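Long-range contact in sulfate transporter 4.1, chloroplastic (Arabidopsis thaliana, PDB 7LHV), which cotransports sulfate with protons across the membrane and may take part in regulating sulfate assimilation: residues 293-301 and 428-437. Residues are numbered along the deposited sequence; the frame is centred on the assembly and turned at random.
Sequences IVLGTTIAK and YIPQCALAAI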
loop_
_atom_site.group_PDB
_atom_site.type_symbol
_atom_site.label_atom_id
_atom_site.label_comp_id
_atom_site.label_asym_id
_atom_site.label_seq_id
_atom_site.Cartn_x
_atom_site.Cartn_y
_atom_site.Cartn_z
ATOM N N ILE A 293 4.459 45.448 7.549
ATOM C CA ILE A 293 3.208 46.054 7.994
ATOM C C ILE A 293 3.470 47.440 8.558
ATOM O O ILE A 293 2.823 48.421 8.164
ATOM C CB ILE A 293 2.497 45.155 9.019
ATOM C CG1 ILE A 293 2.073 43.841 8.370
ATOM C CG2 ILE A 293 1.326 45.883 9.643
ATOM C CD1 ILE A 293 1.581 42.835 9.352
ATOM N N VAL A 294 4.463 47.551 9.443
ATOM C CA VAL A 294 4.818 48.849 10.000
ATOM C C VAL A 294 5.148 49.819 8.879
ATOM O O VAL A 294 4.860 51.019 8.976
ATOM C CB VAL A 294 5.987 48.695 10.996
ATOM C CG1 VAL A 294 6.659 50.034 11.262
ATOM C CG2 VAL A 294 5.488 48.080 12.292
ATOM N N LEU A 295 5.711 49.314 7.784
ATOM C CA LEU A 295 5.901 50.152 6.610
ATOM C C LEU A 295 4.565 50.452 5.943
ATOM O O LEU A 295 4.166 51.617 5.821
ATOM C CB LEU A 295 6.862 49.475 5.632
ATOM C CG LEU A 295 7.171 50.258 4.357
ATOM C CD1 LEU A 295 7.964 51.510 4.686
ATOM C CD2 LEU A 295 7.929 49.386 3.369
ATOM N N GLY A 296 3.832 49.405 5.556
ATOM C CA GLY A 296 2.680 49.605 4.690
ATOM C C GLY A 296 1.630 50.502 5.311
ATOM O O GLY A 296 1.181 51.473 4.695
ATOM N N THR A 297 1.268 50.218 6.566
ATOM C CA THR A 297 0.280 51.029 7.266
ATOM C C THR A 297 0.662 52.500 7.240
ATOM O O THR A 297 -0.201 53.372 7.086
ATOM C CB THR A 297 0.140 50.546 8.709
ATOM O OG1 THR A 297 -0.282 49.177 8.718
ATOM C CG2 THR A 297 -0.880 51.387 9.455
ATOM N N THR A 298 1.960 52.789 7.356
ATOM C CA THR A 298 2.416 54.174 7.345
ATOM C C THR A 298 1.966 54.880 6.073
ATOM O O THR A 298 1.371 55.964 6.129
ATOM C CB THR A 298 3.936 54.220 7.488
ATOM O OG1 THR A 298 4.314 53.632 8.738
ATOM C CG2 THR A 298 4.428 55.656 7.448
ATOM N N ILE A 299 2.195 54.256 4.914
ATOM C CA ILE A 299 1.728 54.853 3.665
ATOM C C ILE A 299 0.208 54.894 3.632
ATOM O O ILE A 299 -0.385 55.838 3.095
ATOM C CB ILE A 299 2.310 54.114 2.441
ATOM C CG1 ILE A 299 3.838 54.229 2.403
ATOM C CG2 ILE A 299 1.714 54.654 1.154
ATOM C CD1 ILE A 299 4.586 53.154 3.149
ATOM N N ALA A 300 -0.450 53.889 4.211
ATOM C CA ALA A 300 -1.903 53.927 4.298
ATOM C C ALA A 300 -2.396 55.060 5.188
ATOM O O ALA A 300 -3.567 55.445 5.086
ATOM C CB ALA A 300 -2.438 52.589 4.809
ATOM N N LYS A 301 -1.537 55.604 6.049
ATOM C CA LYS A 301 -1.912 56.693 6.939
ATOM C C LYS A 301 -1.305 58.028 6.537
ATOM O O LYS A 301 -1.431 59.000 7.290
ATOM C CB LYS A 301 -1.511 56.360 8.382
ATOM C CG LYS A 301 -2.241 55.163 8.969
ATOM C CD LYS A 301 -2.144 55.150 10.488
ATOM C CE LYS A 301 -3.229 56.010 11.120
ATOM N NZ LYS A 301 -4.588 55.446 10.904
ATOM N N TYR A 428 -5.921 49.042 10.442
ATOM C CA TYR A 428 -5.282 49.864 9.425
ATOM C C TYR A 428 -4.298 49.085 8.563
ATOM O O TYR A 428 -3.643 49.684 7.705
ATOM C CB TYR A 428 -4.558 51.045 10.077
ATOM C CG TYR A 428 -5.414 51.841 11.032
ATOM C CD1 TYR A 428 -6.599 52.427 10.609
ATOM C CD2 TYR A 428 -5.035 52.011 12.355
ATOM C CE1 TYR A 428 -7.382 53.158 11.479
ATOM C CE2 TYR A 428 -5.813 52.739 13.233
ATOM C CZ TYR A 428 -6.985 53.311 12.789
ATOM O OH TYR A 428 -7.763 54.039 13.659
ATOM N N ILE A 429 -4.172 47.779 8.768
ATOM C CA ILE A 429 -3.231 46.963 8.007
ATOM C C ILE A 429 -3.801 46.706 6.617
ATOM O O ILE A 429 -4.911 46.168 6.497
ATOM C CB ILE A 429 -2.927 45.641 8.727
ATOM C CG1 ILE A 429 -2.204 45.904 10.045
ATOM C CG2 ILE A 429 -2.102 44.733 7.837
ATOM C CD1 ILE A 429 -1.957 44.656 10.856
ATOM N N PRO A 430 -3.097 47.075 5.551
ATOM C CA PRO A 430 -3.584 46.762 4.205
ATOM C C PRO A 430 -3.576 45.264 3.942
ATOM O O PRO A 430 -2.763 44.518 4.488
ATOM C CB PRO A 430 -2.592 47.490 3.288
ATOM C CG PRO A 430 -1.915 48.495 4.162
ATOM C CD PRO A 430 -1.863 47.875 5.518
ATOM N N GLN A 431 -4.510 44.829 3.095
ATOM C CA GLN A 431 -4.566 43.418 2.725
ATOM C C GLN A 431 -3.405 43.029 1.823
ATOM O O GLN A 431 -2.941 41.881 1.868
ATOM C CB GLN A 431 -5.898 43.107 2.044
ATOM C CG GLN A 431 -7.107 43.369 2.918
ATOM C CD GLN A 431 -8.413 43.161 2.181
ATOM O OE1 GLN A 431 -9.443 43.715 2.555
ATOM N NE2 GLN A 431 -8.377 42.352 1.131
ATOM N N CYS A 432 -2.926 43.957 0.994
ATOM C CA CYS A 432 -1.780 43.658 0.143
ATOM C C CYS A 432 -0.531 43.382 0.968
ATOM O O CYS A 432 0.325 42.599 0.547
ATOM C CB CYS A 432 -1.535 44.805 -0.835
ATOM S SG CYS A 432 -1.061 46.357 -0.061
ATOM N N ALA A 433 -0.410 44.000 2.147
ATOM C CA ALA A 433 0.715 43.691 3.028
ATOM C C ALA A 433 0.667 42.244 3.500
ATOM O O ALA A 433 1.689 41.549 3.506
ATOM C CB ALA A 433 0.724 44.645 4.220
ATOM N N LEU A 434 -0.513 41.768 3.901
ATOM C CA LEU A 434 -0.649 40.375 4.311
ATOM C C LEU A 434 -0.393 39.432 3.142
ATOM O O LEU A 434 0.213 38.367 3.311
ATOM C CB LEU A 434 -2.035 40.136 4.906
ATOM C CG LEU A 434 -2.437 41.031 6.080
ATOM C CD1 LEU A 434 -3.770 40.588 6.649
ATOM C CD2 LEU A 434 -1.368 41.025 7.155
ATOM N N ALA A 435 -0.854 39.806 1.946
ATOM C CA ALA A 435 -0.567 38.994 0.769
ATOM C C ALA A 435 0.931 38.914 0.508
ATOM O O ALA A 435 1.455 37.846 0.172
ATOM C CB ALA A 435 -1.291 39.561 -0.449
ATOM N N ALA A 436 1.635 40.037 0.655
ATOM C CA ALA A 436 3.081 40.037 0.472
ATOM C C ALA A 436 3.766 39.175 1.521
ATOM O O ALA A 436 4.748 38.489 1.225
ATOM C CB ALA A 436 3.618 41.466 0.519
ATOM N N ILE A 437 3.263 39.199 2.755
ATOM C CA ILE A 437 3.837 38.356 3.802
ATOM C C ILE A 437 3.662 36.882 3.459
ATOM O O ILE A 437 4.590 36.081 3.621
ATOM C CB ILE A 437 3.215 38.698 5.168
ATOM C CG1 ILE A 437 3.725 40.053 5.655
ATOM C CG2 ILE A 437 3.545 37.627 6.182
ATOM C CD1 ILE A 437 2.997 40.563 6.863
#
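An antiparallel helix-helix contact in the membrane domain, carried by Ile-293, Thr-297 and Lys-301, joins the C-terminal end of helix 284-300 to the start of helix 431-443 and the turn leading into it. The axes of the two short segments come within 9.6 Å, their directions 159° apart. Apolar packing dominates around Ile-293. Through its ethyl branch Ile-293 meets Ile-437 at about a right angle, CD1 to CD1 3.7 Å, with Leu-434 a little farther off. With CG1 beside the backbone N (chi1 -65°), Ile-293 CG2 stands anti to that N and rests on Ile-429 CG1 at 3.6 Å. In the middle, Gly-296 brings bare backbone up to the Pro-430 ring, whose CG also lies 4.2 Å from Ala-300 CB. The hydroxyl of Thr-297 bonds weakly back to Ile-293 O in its own helix, while its CG2 packs on Tyr-428 CB at 3.7 Å. At the Lys-301 end, just past the helix, the lysine chain bends at its last two torsions and sets NZ over the centre of the Tyr-428 ring, a cation-pi contact of 3.4 Å to the centroid, 3° off the normal. A leucine at Tyr-428 would probably leave the Lys-301 ammonium without its aromatic face and free to swing away. Pro-111 and Ser-115 of helix 91-119 adjoin the isoleucine end, and Ile-264 of helix 255-277 packs on Ala-433. The pair is an antiparallel helix-helix contact of the SLC26/SulP membrane domain, with Pro-430 at the N-cap position of helix 431-443 facing Gly-296 and Ala-300.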